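Local coordinates for protein putative metal-dependent phosphoesterase (Bifidobacterium adolescentis, PDB 3O0F) that is a metal-dependent phosphoesterase of the PHP family that binds iron and zinc ions and adenosine monophosphate, and may act as a 5'-3' exonuclease on RNA and DNA, at residues A78-V83 with R212-E217; V118-Q123 with Y176-P181; E35-L40 with I66-L71; A89-P94 with V289-R294. All coordinates share one frame; numbering follows the deposited sequence. Where two conformers were deposited one is given.

Interaction 1. Residues A78-V83 with R212-E217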
loop_
_atom_site.group_PDB
_atom_site.type_symbol
_atom_site.label_atom_id
_atom_site.label_comp_id
_atom_site.label_asym_id
_atom_site.label_seq_id
_atom_site.Cartn_x
_atom_site.Cartn_y
_atom_site.Cartn_z
ATOM N N ALA A 78 -1.635 -4.637 8.365
ATOM C CA ALA A 78 -1.628 -4.681 9.791
ATOM C C ALA A 78 -3.063 -4.672 10.345
ATOM O O ALA A 78 -4.025 -4.506 9.593
ATOM C CB ALA A 78 -0.777 -3.513 10.373
ATOM N N VAL A 79 -3.184 -4.894 11.648
ATOM C CA VAL A 79 -4.476 -4.869 12.329
ATOM C C VAL A 79 -4.359 -4.197 13.685
ATOM O O VAL A 79 -3.346 -4.338 14.366
ATOM C CB VAL A 79 -5.072 -6.308 12.519
ATOM C CG1 VAL A 79 -4.077 -7.232 13.222
ATOM C CG2 VAL A 79 -6.363 -6.235 13.317
ATOM N N ASP A 80 -5.411 -3.483 14.084
ATOM C CA ASP A 80 -5.493 -2.864 15.402
ATOM C C ASP A 80 -6.858 -3.126 16.079
ATOM O O ASP A 80 -7.894 -2.577 15.683
ATOM C CB ASP A 80 -5.218 -1.369 15.276
ATOM C CG ASP A 80 -4.865 -0.737 16.594
ATOM O OD1 ASP A 80 -5.500 -1.124 17.599
ATOM O OD2 ASP A 80 -3.995 0.168 16.621
ATOM N N GLU A 81 -6.862 -3.965 17.114
ATOM C CA GLU A 81 -8.121 -4.488 17.663
ATOM C C GLU A 81 -8.876 -5.080 16.483
ATOM O O GLU A 81 -8.316 -5.924 15.818
ATOM C CB GLU A 81 -8.882 -3.414 18.450
ATOM C CG GLU A 81 -8.066 -2.929 19.703
ATOM C CD GLU A 81 -8.431 -1.509 20.198
ATOM O OE1 GLU A 81 -9.500 -0.969 19.798
ATOM O OE2 GLU A 81 -7.628 -0.927 20.979
ATOM N N ASP A 82 -10.092 -4.656 16.166
ATOM C CA ASP A 82 -10.791 -5.280 15.015
ATOM C C ASP A 82 -10.667 -4.505 13.683
ATOM O O ASP A 82 -11.418 -4.770 12.741
ATOM C CB ASP A 82 -12.279 -5.534 15.352
ATOM C CG ASP A 82 -13.040 -4.246 15.691
ATOM O OD1 ASP A 82 -12.445 -3.330 16.321
ATOM O OD2 ASP A 82 -14.236 -4.151 15.333
ATOM N N VAL A 83 -9.732 -3.562 13.595
ATOM C CA VAL A 83 -9.666 -2.653 12.463
ATOM C C VAL A 83 -8.486 -3.049 11.556
ATOM O O VAL A 83 -7.354 -3.119 12.017
ATOM C CB VAL A 83 -9.486 -1.173 12.918
ATOM C CG1 VAL A 83 -9.536 -0.234 11.730
ATOM C CG2 VAL A 83 -10.513 -0.752 13.999
ATOM N N ARG A 212 -15.635 0.026 11.290
ATOM C CA ARG A 212 -15.345 1.266 12.009
ATOM C C ARG A 212 -13.904 1.699 11.739
ATOM O O ARG A 212 -13.034 0.862 11.565
ATOM C CB ARG A 212 -15.636 1.148 13.514
ATOM C CG ARG A 212 -14.579 0.392 14.324
ATOM C CD ARG A 212 -14.865 0.460 15.809
ATOM N NE ARG A 212 -13.820 -0.212 16.577
ATOM C CZ ARG A 212 -12.603 0.287 16.835
ATOM N NH1 ARG A 212 -12.217 1.481 16.362
ATOM N NH2 ARG A 212 -11.737 -0.434 17.556
ATOM N N LEU A 213 -13.698 3.013 11.672
ATOM C CA LEU A 213 -12.374 3.616 11.569
ATOM C C LEU A 213 -11.592 3.498 12.885
ATOM O O LEU A 213 -12.140 3.270 13.971
ATOM C CB LEU A 213 -12.496 5.087 11.195
ATOM C CG LEU A 213 -13.327 5.432 9.963
ATOM C CD1 LEU A 213 -13.440 6.956 9.833
ATOM C CD2 LEU A 213 -12.695 4.802 8.690
ATOM N N LEU A 214 -10.284 3.624 12.777
ATOM C CA LEU A 214 -9.453 3.855 13.944
ATOM C C LEU A 214 -9.985 5.029 14.722
ATOM O O LEU A 214 -10.348 6.083 14.140
ATOM C CB LEU A 214 -8.000 4.168 13.537
ATOM C CG LEU A 214 -7.200 3.003 12.981
ATOM C CD1 LEU A 214 -5.868 3.531 12.424
ATOM C CD2 LEU A 214 -6.983 1.917 14.038
ATOM N N SER A 215 -10.015 4.868 16.039
ATOM C CA SER A 215 -10.405 5.946 16.900
ATOM C C SER A 215 -9.209 6.851 17.221
ATOM O O SER A 215 -8.057 6.493 16.998
ATOM C CB SER A 215 -10.948 5.381 18.175
ATOM O OG SER A 215 -9.905 4.792 18.896
ATOM N N ASP A 216 -9.491 8.017 17.786
ATOM C CA ASP A 216 -8.438 8.924 18.263
ATOM C C ASP A 216 -7.504 8.250 19.266
ATOM O O ASP A 216 -6.299 8.514 19.249
ATOM C CB ASP A 216 -9.024 10.163 18.956
ATOM C CG ASP A 216 -9.832 11.078 17.987
ATOM O OD1 ASP A 216 -9.943 10.745 16.792
ATOM O OD2 ASP A 216 -10.326 12.145 18.426
ATOM N N GLU A 217 -8.070 7.462 20.176
ATOM C CA GLU A 217 -7.281 6.711 21.172
ATOM C C GLU A 217 -6.312 5.723 20.508
ATOM O O GLU A 217 -5.164 5.646 20.907
ATOM C CB GLU A 217 -8.183 6.001 22.232
ATOM C CG GLU A 217 -8.869 7.008 23.184
ATOM C CD GLU A 217 -9.337 6.489 24.596
ATOM O OE1 GLU A 217 -10.414 5.839 24.731
ATOM O OE2 GLU A 217 -8.654 6.839 25.591
#

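Interaction 2. Residues V118-Q123 with Y176-P181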
loop_
_atom_site.group_PDB
_atom_site.type_symbol
_atom_site.label_atom_id
_atom_site.label_comp_id
_atom_site.label_asym_id
_atom_site.label_seq_id
_atom_site.Cartn_x
_atom_site.Cartn_y
_atom_site.Cartn_z
ATOM N N VAL A 118 -9.344 -19.611 -3.100
ATOM C CA VAL A 118 -9.550 -20.091 -4.459
ATOM C C VAL A 118 -10.135 -21.528 -4.404
ATOM O O VAL A 118 -10.990 -21.880 -5.205
ATOM C CB VAL A 118 -8.260 -19.986 -5.312
ATOM C CG1 VAL A 118 -8.503 -20.524 -6.703
ATOM C CG2 VAL A 118 -7.799 -18.543 -5.406
ATOM N N GLU A 119 -9.714 -22.338 -3.426
ATOM C CA GLU A 119 -10.230 -23.708 -3.319
ATOM C C GLU A 119 -11.762 -23.620 -3.186
ATOM O O GLU A 119 -12.472 -24.351 -3.866
ATOM C CB GLU A 119 -9.602 -24.475 -2.131
ATOM C CG GLU A 119 -9.705 -26.014 -2.248
ATOM N N ARG A 120 -12.258 -22.690 -2.353
ATOM C CA ARG A 120 -13.704 -22.539 -2.110
ATOM C C ARG A 120 -14.398 -21.953 -3.329
ATOM O O ARG A 120 -15.422 -22.459 -3.795
ATOM C CB ARG A 120 -13.960 -21.599 -0.921
ATOM C CG ARG A 120 -13.462 -22.098 0.423
ATOM C CD ARG A 120 -13.669 -21.018 1.470
ATOM N NE ARG A 120 -13.266 -21.416 2.819
ATOM C CZ ARG A 120 -13.516 -20.684 3.903
ATOM N NH1 ARG A 120 -14.166 -19.519 3.800
ATOM N NH2 ARG A 120 -13.115 -21.114 5.093
ATOM N N LEU A 121 -13.833 -20.867 -3.849
ATOM C CA LEU A 121 -14.379 -20.211 -5.047
ATOM C C LEU A 121 -14.495 -21.184 -6.232
ATOM O O LEU A 121 -15.427 -21.104 -7.024
ATOM C CB LEU A 121 -13.505 -19.010 -5.437
ATOM C CG LEU A 121 -13.674 -17.761 -4.549
ATOM C CD1 LEU A 121 -12.468 -16.831 -4.665
ATOM C CD2 LEU A 121 -14.959 -16.991 -4.852
ATOM N N SER A 122 -13.549 -22.101 -6.367
ATOM C CA SER A 122 -13.546 -23.002 -7.529
ATOM C C SER A 122 -14.693 -24.000 -7.542
ATOM O O SER A 122 -14.970 -24.589 -8.588
ATOM C CB SER A 122 -12.240 -23.781 -7.615
ATOM O OG SER A 122 -12.183 -24.779 -6.630
ATOM N N GLN A 123 -15.329 -24.218 -6.385
ATOM C CA GLN A 123 -16.545 -25.040 -6.312
ATOM C C GLN A 123 -17.664 -24.355 -7.058
ATOM O O GLN A 123 -18.514 -25.012 -7.588
ATOM C CB GLN A 123 -17.028 -25.234 -4.869
ATOM C CG GLN A 123 -15.972 -25.718 -3.890
ATOM C CD GLN A 123 -15.270 -26.966 -4.370
ATOM O OE1 GLN A 123 -15.909 -27.917 -4.809
ATOM N NE2 GLN A 123 -13.943 -26.965 -4.298
ATOM N N TYR A 176 -16.940 -16.624 0.793
ATOM C CA TYR A 176 -15.634 -17.122 0.354
ATOM C C TYR A 176 -14.490 -16.407 1.076
ATOM O O TYR A 176 -13.392 -16.944 1.189
ATOM C CB TYR A 176 -15.469 -16.911 -1.149
ATOM C CG TYR A 176 -16.609 -17.457 -1.991
ATOM C CD1 TYR A 176 -16.747 -18.827 -2.200
ATOM C CD2 TYR A 176 -17.542 -16.596 -2.587
ATOM C CE1 TYR A 176 -17.800 -19.336 -2.981
ATOM C CE2 TYR A 176 -18.591 -17.090 -3.367
ATOM C CZ TYR A 176 -18.717 -18.461 -3.559
ATOM O OH TYR A 176 -19.760 -18.968 -4.324
ATOM N N TYR A 177 -14.746 -15.191 1.541
ATOM C CA TYR A 177 -13.704 -14.387 2.190
ATOM C C TYR A 177 -13.049 -15.078 3.387
ATOM O O TYR A 177 -13.733 -15.622 4.243
ATOM C CB TYR A 177 -14.279 -13.046 2.629
ATOM C CG TYR A 177 -13.264 -12.153 3.284
ATOM C CD1 TYR A 177 -12.247 -11.581 2.526
ATOM C CD2 TYR A 177 -13.308 -11.872 4.659
ATOM C CE1 TYR A 177 -11.315 -10.759 3.085
ATOM C CE2 TYR A 177 -12.352 -11.032 5.248
ATOM C CZ TYR A 177 -11.349 -10.491 4.443
ATOM O OH TYR A 177 -10.377 -9.664 4.951
ATOM N N ILE A 178 -11.715 -15.057 3.429
ATOM C CA ILE A 178 -10.937 -15.381 4.641
ATOM C C ILE A 178 -10.007 -14.192 4.991
ATOM O O ILE A 178 -9.424 -13.598 4.099
ATOM C CB ILE A 178 -10.090 -16.643 4.436
ATOM C CG1 ILE A 178 -10.958 -17.802 3.923
ATOM C CG2 ILE A 178 -9.380 -17.007 5.737
ATOM C CD1 ILE A 178 -10.193 -19.079 3.625
ATOM N N PRO A 179 -9.917 -13.803 6.279
ATOM C CA PRO A 179 -8.968 -12.733 6.604
ATOM C C PRO A 179 -7.522 -13.258 6.627
ATOM O O PRO A 179 -7.286 -14.446 6.937
ATOM C CB PRO A 179 -9.426 -12.256 8.005
ATOM C CG PRO A 179 -10.144 -13.380 8.594
ATOM C CD PRO A 179 -10.670 -14.257 7.464
ATOM N N THR A 180 -6.569 -12.406 6.297
ATOM C CA THR A 180 -5.161 -12.803 6.411
ATOM C C THR A 180 -4.652 -12.544 7.836
ATOM O O THR A 180 -4.803 -11.429 8.331
ATOM C CB THR A 180 -4.233 -12.033 5.444
ATOM O OG1 THR A 180 -4.683 -12.182 4.098
ATOM C CG2 THR A 180 -2.817 -12.586 5.545
ATOM N N PRO A 181 -4.015 -13.550 8.478
ATOM C CA PRO A 181 -3.329 -13.261 9.764
ATOM C C PRO A 181 -2.307 -12.110 9.554
ATOM O O PRO A 181 -1.509 -12.161 8.607
ATOM C CB PRO A 181 -2.612 -14.570 10.105
ATOM C CG PRO A 181 -3.361 -15.636 9.300
ATOM C CD PRO A 181 -3.811 -14.945 8.042
#

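Interaction 3. Residues E35-L40 with I66-L71. With EDO (1,2-ethanediol), chain G.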
loop_
_atom_site.group_PDB
_atom_site.type_symbol
_atom_site.label_atom_id
_atom_site.label_comp_id
_atom_site.label_asym_id
_atom_site.label_seq_id
_atom_site.Cartn_x
_atom_site.Cartn_y
_atom_site.Cartn_z
ATOM N N GLU A 35 8.485 6.415 -15.442
ATOM C CA GLU A 35 8.318 7.071 -16.737
ATOM C C GLU A 35 7.038 7.903 -16.765
ATOM O O GLU A 35 7.050 9.055 -17.168
ATOM C CB GLU A 35 8.228 6.014 -17.853
ATOM C CG GLU A 35 7.766 6.578 -19.225
ATOM C CD GLU A 35 6.639 5.760 -19.891
ATOM O OE1 GLU A 35 6.171 4.741 -19.336
ATOM O OE2 GLU A 35 6.205 6.146 -20.981
ATOM N N GLN A 36 5.940 7.306 -16.326
ATOM C CA GLN A 36 4.656 8.013 -16.319
ATOM C C GLN A 36 4.620 9.157 -15.299
ATOM O O GLN A 36 4.138 10.238 -15.617
ATOM C CB GLN A 36 3.502 7.056 -16.098
ATOM C CG GLN A 36 3.300 6.096 -17.308
ATOM C CD GLN A 36 2.040 5.220 -17.141
ATOM O OE1 GLN A 36 1.438 5.185 -16.073
ATOM N NE2 GLN A 36 1.632 4.535 -18.218
ATOM N N ALA A 37 5.157 8.932 -14.108
ATOM C CA ALA A 37 5.200 9.971 -13.092
ATOM C C ALA A 37 5.955 11.210 -13.599
ATOM O O ALA A 37 5.518 12.330 -13.377
ATOM C CB ALA A 37 5.823 9.438 -11.769
ATOM N N ARG A 38 7.085 11.012 -14.285
ATOM C CA ARG A 38 7.800 12.129 -14.876
ATOM C C ARG A 38 6.983 12.856 -15.918
ATOM O O ARG A 38 6.876 14.115 -15.887
ATOM C CB ARG A 38 9.141 11.701 -15.473
ATOM C CG ARG A 38 10.072 12.929 -15.713
ATOM C CD ARG A 38 11.420 12.546 -16.324
ATOM N NE ARG A 38 11.985 13.659 -17.099
ATOM C CZ ARG A 38 12.498 14.766 -16.570
ATOM N NH1 ARG A 38 12.545 14.928 -15.252
ATOM N NH2 ARG A 38 12.965 15.720 -17.359
ATOM N N LYS A 39 6.390 12.078 -16.829
ATOM C CA LYS A 39 5.519 12.619 -17.903
ATOM C C LYS A 39 4.342 13.442 -17.381
ATOM O O LYS A 39 3.926 14.398 -18.005
ATOM C CB LYS A 39 5.025 11.496 -18.826
ATOM C CG LYS A 39 6.099 11.040 -19.784
ATOM C CD LYS A 39 5.673 9.772 -20.503
ATOM C CE LYS A 39 6.701 9.344 -21.504
ATOM N NZ LYS A 39 6.166 8.228 -22.384
ATOM N N LEU A 40 3.866 13.129 -16.194
ATOM C CA LEU A 40 2.733 13.846 -15.603
ATOM C C LEU A 40 3.191 15.077 -14.835
ATOM O O LEU A 40 2.390 15.761 -14.254
ATOM C CB LEU A 40 1.963 12.918 -14.679
ATOM C CG LEU A 40 1.267 11.769 -15.381
ATOM C CD1 LEU A 40 0.554 10.845 -14.389
ATOM C CD2 LEU A 40 0.282 12.284 -16.401
ATOM N N ILE A 66 15.739 7.453 -15.861
ATOM C CA ILE A 66 14.743 8.430 -16.348
ATOM C C ILE A 66 14.950 9.814 -15.735
ATOM O O ILE A 66 14.551 10.817 -16.321
ATOM C CB ILE A 66 13.305 7.862 -16.119
ATOM C CG1 ILE A 66 13.097 6.663 -17.060
ATOM C CG2 ILE A 66 12.217 8.902 -16.302
ATOM C CD1 ILE A 66 12.133 5.605 -16.510
ATOM N N GLY A 67 15.582 9.887 -14.563
ATOM C CA GLY A 67 15.867 11.176 -13.921
ATOM C C GLY A 67 14.652 11.694 -13.151
ATOM O O GLY A 67 14.213 12.823 -13.353
ATOM N N LEU A 68 14.076 10.860 -12.291
ATOM C CA LEU A 68 13.007 11.293 -11.425
ATOM C C LEU A 68 13.310 10.766 -10.048
ATOM O O LEU A 68 13.458 9.552 -9.881
ATOM C CB LEU A 68 11.649 10.769 -11.886
ATOM C CG LEU A 68 10.461 11.232 -11.048
ATOM C CD1 LEU A 68 10.087 12.663 -11.388
ATOM C CD2 LEU A 68 9.317 10.282 -11.297
ATOM N N PRO A 69 13.378 11.664 -9.075
ATOM C CA PRO A 69 13.555 11.317 -7.670
ATOM C C PRO A 69 12.543 10.273 -7.227
ATOM O O PRO A 69 11.353 10.366 -7.568
ATOM C CB PRO A 69 13.277 12.642 -6.947
ATOM C CG PRO A 69 13.530 13.693 -7.957
ATOM C CD PRO A 69 13.189 13.110 -9.267
ATOM N N LEU A 70 13.001 9.361 -6.382
ATOM C CA LEU A 70 12.227 8.209 -5.931
ATOM C C LEU A 70 12.289 8.031 -4.421
ATOM O O LEU A 70 13.365 8.095 -3.839
ATOM C CB LEU A 70 12.829 6.986 -6.573
ATOM C CG LEU A 70 12.256 5.636 -6.193
ATOM C CD1 LEU A 70 10.873 5.543 -6.827
ATOM C CD2 LEU A 70 13.157 4.543 -6.694
ATOM N N LEU A 71 11.150 7.750 -3.786
ATOM C CA LEU A 71 11.123 7.281 -2.398
ATOM C C LEU A 71 10.885 5.775 -2.393
ATOM O O LEU A 71 10.060 5.246 -3.173
ATOM C CB LEU A 71 10.016 8.060 -1.632
ATOM C CG LEU A 71 10.030 8.589 -0.219
ATOM C CD1 LEU A 71 11.235 9.481 0.024
ATOM C CD2 LEU A 71 8.681 9.341 0.057
HETATM C C1 EDO G . -2.086 7.050 -14.977
HETATM O O1 EDO G . -3.123 6.796 -13.971
HETATM C C2 EDO G . -2.068 6.049 -16.133
HETATM O O2 EDO G . -1.482 4.772 -15.760
#

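Interaction 4. Residues A89-P94 with V289-R294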
loop_
_atom_site.group_PDB
_atom_site.type_symbol
_atom_site.label_atom_id
_atom_site.label_comp_id
_atom_site.label_asym_id
_atom_site.label_seq_id
_atom_site.Cartn_x
_atom_site.Cartn_y
_atom_site.Cartn_z
ATOM N N ALA A 89 5.500 2.575 4.880
ATOM C CA ALA A 89 6.834 2.566 5.490
ATOM C C ALA A 89 7.812 3.010 4.445
ATOM O O ALA A 89 7.875 2.422 3.375
ATOM C CB ALA A 89 7.202 1.181 5.950
ATOM N N PHE A 90 8.530 4.086 4.716
ATOM C CA PHE A 90 9.455 4.614 3.720
ATOM C C PHE A 90 10.888 4.664 4.271
ATOM O O PHE A 90 11.107 4.927 5.472
ATOM C CB PHE A 90 9.072 6.037 3.333
ATOM C CG PHE A 90 7.721 6.146 2.690
ATOM C CD1 PHE A 90 7.540 5.750 1.368
ATOM C CD2 PHE A 90 6.648 6.625 3.408
ATOM C CE1 PHE A 90 6.263 5.813 0.778
ATOM C CE2 PHE A 90 5.387 6.744 2.819
ATOM C CZ PHE A 90 5.206 6.323 1.511
ATOM N N GLN A 91 11.827 4.493 3.354
ATOM C CA GLN A 91 13.251 4.768 3.603
ATOM C C GLN A 91 13.793 4.056 4.823
ATOM O O GLN A 91 14.407 4.667 5.705
ATOM C CB GLN A 91 13.490 6.291 3.674
ATOM C CG GLN A 91 13.124 7.012 2.334
ATOM C CD GLN A 91 14.060 6.656 1.184
ATOM O OE1 GLN A 91 13.624 6.148 0.147
ATOM N NE2 GLN A 91 15.361 6.940 1.358
ATOM N N TYR A 92 13.564 2.754 4.874
ATOM C CA TYR A 92 14.094 1.906 5.954
ATOM C C TYR A 92 15.123 0.948 5.381
ATOM O O TYR A 92 15.177 0.742 4.163
ATOM C CB TYR A 92 12.973 1.152 6.652
ATOM C CG TYR A 92 12.203 0.248 5.765
ATOM C CD1 TYR A 92 12.593 -1.060 5.572
ATOM C CD2 TYR A 92 11.067 0.701 5.112
ATOM C CE1 TYR A 92 11.879 -1.902 4.763
ATOM C CE2 TYR A 92 10.341 -0.128 4.278
ATOM C CZ TYR A 92 10.737 -1.423 4.115
ATOM O OH TYR A 92 10.018 -2.236 3.290
ATOM N N ASP A 93 15.936 0.350 6.244
ATOM C CA ASP A 93 16.937 -0.634 5.798
ATOM C C ASP A 93 16.291 -1.929 5.309
ATOM O O ASP A 93 15.736 -2.685 6.097
ATOM C CB ASP A 93 17.928 -0.911 6.920
ATOM C CG ASP A 93 18.884 -2.045 6.615
ATOM O OD1 ASP A 93 18.931 -2.554 5.448
ATOM O OD2 ASP A 93 19.548 -2.463 7.602
ATOM N N PRO A 94 16.353 -2.201 3.999
ATOM C CA PRO A 94 15.637 -3.394 3.497
ATOM C C PRO A 94 16.200 -4.734 3.977
ATOM O O PRO A 94 15.501 -5.726 3.960
ATOM C CB PRO A 94 15.747 -3.252 1.979
ATOM C CG PRO A 94 17.004 -2.514 1.756
ATOM C CD PRO A 94 17.093 -1.521 2.916
ATOM N N VAL A 289 16.546 6.320 6.463
ATOM C CA VAL A 289 17.857 5.791 6.236
ATOM C C VAL A 289 18.379 6.324 4.880
ATOM O O VAL A 289 17.610 6.494 3.917
ATOM C CB VAL A 289 17.763 4.233 6.182
ATOM C CG1 VAL A 289 19.050 3.604 5.694
ATOM C CG2 VAL A 289 17.380 3.675 7.597
ATOM N N ASP A 290 19.673 6.582 4.825
ATOM C CA ASP A 290 20.336 6.977 3.577
ATOM C C ASP A 290 20.577 5.722 2.760
ATOM O O ASP A 290 21.474 4.948 3.067
ATOM C CB ASP A 290 21.643 7.681 3.924
ATOM C CG ASP A 290 22.421 8.198 2.695
ATOM O OD1 ASP A 290 22.198 7.752 1.533
ATOM O OD2 ASP A 290 23.275 9.086 2.925
ATOM N N LEU A 291 19.757 5.500 1.744
ATOM C CA LEU A 291 19.877 4.292 0.896
ATOM C C LEU A 291 20.666 4.552 -0.391
ATOM O O LEU A 291 20.804 3.654 -1.217
ATOM C CB LEU A 291 18.474 3.749 0.537
ATOM C CG LEU A 291 17.666 3.225 1.748
ATOM C CD1 LEU A 291 16.198 2.968 1.396
ATOM C CD2 LEU A 291 18.315 1.970 2.374
ATOM N N ILE A 292 21.147 5.785 -0.559
ATOM C CA ILE A 292 21.936 6.201 -1.735
ATOM C C ILE A 292 23.215 5.385 -1.801
ATOM O O ILE A 292 24.074 5.522 -0.941
ATOM C CB ILE A 292 22.275 7.714 -1.668
ATOM C CG1 ILE A 292 20.998 8.535 -1.879
ATOM C CG2 ILE A 292 23.361 8.094 -2.694
ATOM C CD1 ILE A 292 21.075 9.897 -1.360
ATOM N N GLY A 293 23.311 4.527 -2.809
ATOM C CA GLY A 293 24.393 3.553 -2.909
ATOM C C GLY A 293 23.998 2.095 -2.677
ATOM O O GLY A 293 24.693 1.209 -3.176
ATOM N N ARG A 294 22.894 1.842 -1.951
ATOM C CA ARG A 294 22.573 0.497 -1.402
ATOM C C ARG A 294 21.341 -0.205 -2.005
ATOM O O ARG A 294 20.758 0.233 -3.009
ATOM C CB ARG A 294 22.386 0.591 0.124
HETATM O O HOH W 1 16.343 8.867 3.455
HETATM O O HOH W 2 17.962 7.157 -0.067
#

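Interaction 1. Residues A78-V83 with R212-E217
NH2 of Arg-212 is gripped by two carboxylates of a beta hairpin: it lies 3.2 Å from Glu-81 OE1 and 3.2 Å from Asp-82 OD1, both salt bridges. The acids sit at the two central positions of a type II' turn, Asp-80 to Val-83, which joins strands 70-80 and 83-90 of the mixed sheet in this PHP fold. Reciprocal backbone bonds between Asp-80 and Val-83 close the turn, and the positive phi of Glu-81 (53°) fits its first corner.

The two acids approach differently. Glu-81 OE1 arrives at the guanidinium edge, near its plane, whereas Asp-82 OD1 comes in obliquely. The bond from NH2 to Asp-82 OD1 is bent to 122° and weak, so charge attraction rather than directed hydrogen bonding probably dominates here. Both carboxylate planes are turned 50° from the guanidinium. Arg-212 starts from the crowded position between its backbone N and carbonyl carbon, then runs extended to NE. Its NH1 bonds to Gln-218 OE1 and makes a weak bond to Leu-213 O, which would restrain rotation of the head group.

Beneath the charges lies an apolar layer. Leu-214 points CD2 into the hairpin, where Asp-80 CB stands 3.9 Å away. The carboxylate of Asp-80 turns elsewhere, bonding Thr-185 OG1 through OD2. Segment 212-217 leads into helix 216-225, with Ser-215 as N-cap, so the contact ties the hairpin tip to that helix start. Val-83 spans both layers: CG1 lies 4.1 Å from Leu-214 CD2. Its CG2 lies over one face of the Arg-212 guanidinium, off its centre, 3.5 Å above the plane.

Interaction 2. Residues V118-Q123 with Y176-P181
Tyr-176 (chi1 -52°), Arg-120 (chi1 -65°) and Leu-121 all place CG anti to the carbonyl carbon, and these torsions bring the tyrosine ring over the leucine and send the arginine along the loop. In this PHP phosphoesterase the contact belongs to the helical part beside the AMP pocket: the long helix 97-124 packs against the irregular segment 176-181, which runs between helices 162-166 and 185-194 and carries Tyr-177 close to bound AMP.

Leu-121 CD2 meets the Tyr-176 ring from one face in a CH-pi contact. It stands 3.5 Å from the ring centroid, 21° off the normal, and is displaced toward the CG side, with Tyr-176 CG itself 3.3 Å from CD2. The fit is therefore close but not centred. Tyr-176 OH extends past the leucine to a hydrogen bond with Asp-124 OD2, which fixes the far end of the ring on the same helix.

Arg-120 is extended from CG to NE, and its guanidinium lies across Ile-178. The isoleucine methyl CD1 sits over the centre of one face, 3.7 Å above the plane, while CG1 is 3.6 Å from NH1 of Arg-120. Ile-178 reaches that face because its CG1 is anti to the carbonyl carbon and CD1 is anti to CA. Its backbone O bonds Arg-113 NH1, tying the loop to an AMP-binding arginine about two turns earlier on the same helix.

No hydrogen bond or salt bridge joins the two segments. Cohesion instead rests on dispersion between alkyl groups and flat pi surfaces: the methyl on the guanidinium shields a charge without neutralising it, which is consistent with Arg-120 remaining cationic at the protein surface.

Interaction 3. Residues E35-L40 with I66-L71
Arg-38 and Ile-66 run past each other in opposite directions at the C-terminal end of helix 56-66, with Arg-38 CD 3.6 Å from Ile-66 O and 3.7 Å from Ile-66 CG2. With CG anti to the backbone N (chi1 -163°) and the chain extended to NE, Arg-38 carries its head group on to Gly-67, where NH1 is 3.3 Å from the carbonyl O. Gly-67 leaves the helix with positive phi (82°) and turns the chain toward strand 70-80.

Here, within the PHP fold, helix 30-39 packs on the end of helix 56-66 and the link into strand 70-80. Leu-68, its CG anti to the backbone N, pushes CD2 to 3.6 Å from Ala-37 CB; both residues also rest on Val-45 of strand 44-47. Ile-66 CD1 meets the backbone of Glu-35, 3.9 Å from its N.

Gln-36 OE1 accepts a hydrogen bond from O2 of an ethanediol, probably from the crystallisation liquor, which also bonds Trp-262 and Leu-271. The Glu-35 carboxylate is engaged by Lys-39 NZ through the anti lone pair of OE2. The contact is thus apolar where Leu-68 meets Ala-37 and charged toward the surface, where the Arg-38 charge would be drawn electrostatically toward carbonyls at a helix C-terminus.

Interaction 4. Residues A89-P94 with V289-R294
The end of strand 83-90 in the central sheet of the PHP fold is joined to the C-terminal tail that follows helix 278-287, through one direct backbone bond and two bridging waters. Val-289 N donates to Gln-91 O over 2.8 Å at 168°, almost straight, although the donor stands above the carbonyl plane. Gln-91 has left the strand with positive phi and psi (53° and 51°), and its CA is the nearest of segment 89-94 to the CA of Val-289, at 5.4 Å.

The side chain of Gln-91 works in two directions. Its CG is anti to the carbonyl carbon and the chain bends at chi2, so the amide folds back beside the tail. OE1 accepts from Leu-72 N of neighbouring strand 70-80, which anchors the amide and orients NE2 to the tail. NE2 then donates to both waters: water 1 donates a hydrogen bond to Val-289 O, 2.7 Å away, and water 2 accepts from Leu-291 N at 3.0 Å. Two tail backbone groups are thereby satisfied through a single amide nitrogen.

Below this polar network, Val-289 turns CG2 toward the backbone of Tyr-92 and Asp-93. Leu-291, at the start of a type II turn ending at Arg-294, lies across the same segment and also touches Trp-56 of helix 56-66. An Asx turn overlaps the start of that turn, Asp-290 OD1 accepting from Ile-292 N. The two methyls of Leu-291 divide their work: CD1 is 3.7 Å from Tyr-92 O, and CD2 meets Pro-94 CD tip to tip at 3.7 Å.

The central sheet connects three of the four contacts. Interactions 1 and 3 use strand 70-80 at its two ends, their centres about 34 Å apart, on opposite sides of the chain's centre. Strand 83-90, its neighbour, enters interaction 4, which touches interaction 3 directly: Leu-71 CA lies 3.7 Å from Gln-91 OE1, and Leu-71 CD2 is 4.0 Å from Phe-90 CD1. Interaction 2 stands apart on the nucleotide side, its nearest atoms about 6 Å from interaction 1, and is closest to the ligand, with the Tyr-177 side chain about 5 Å from AMP. In interaction 1, the Leu-214 side chain is about 12 Å from an iron ion.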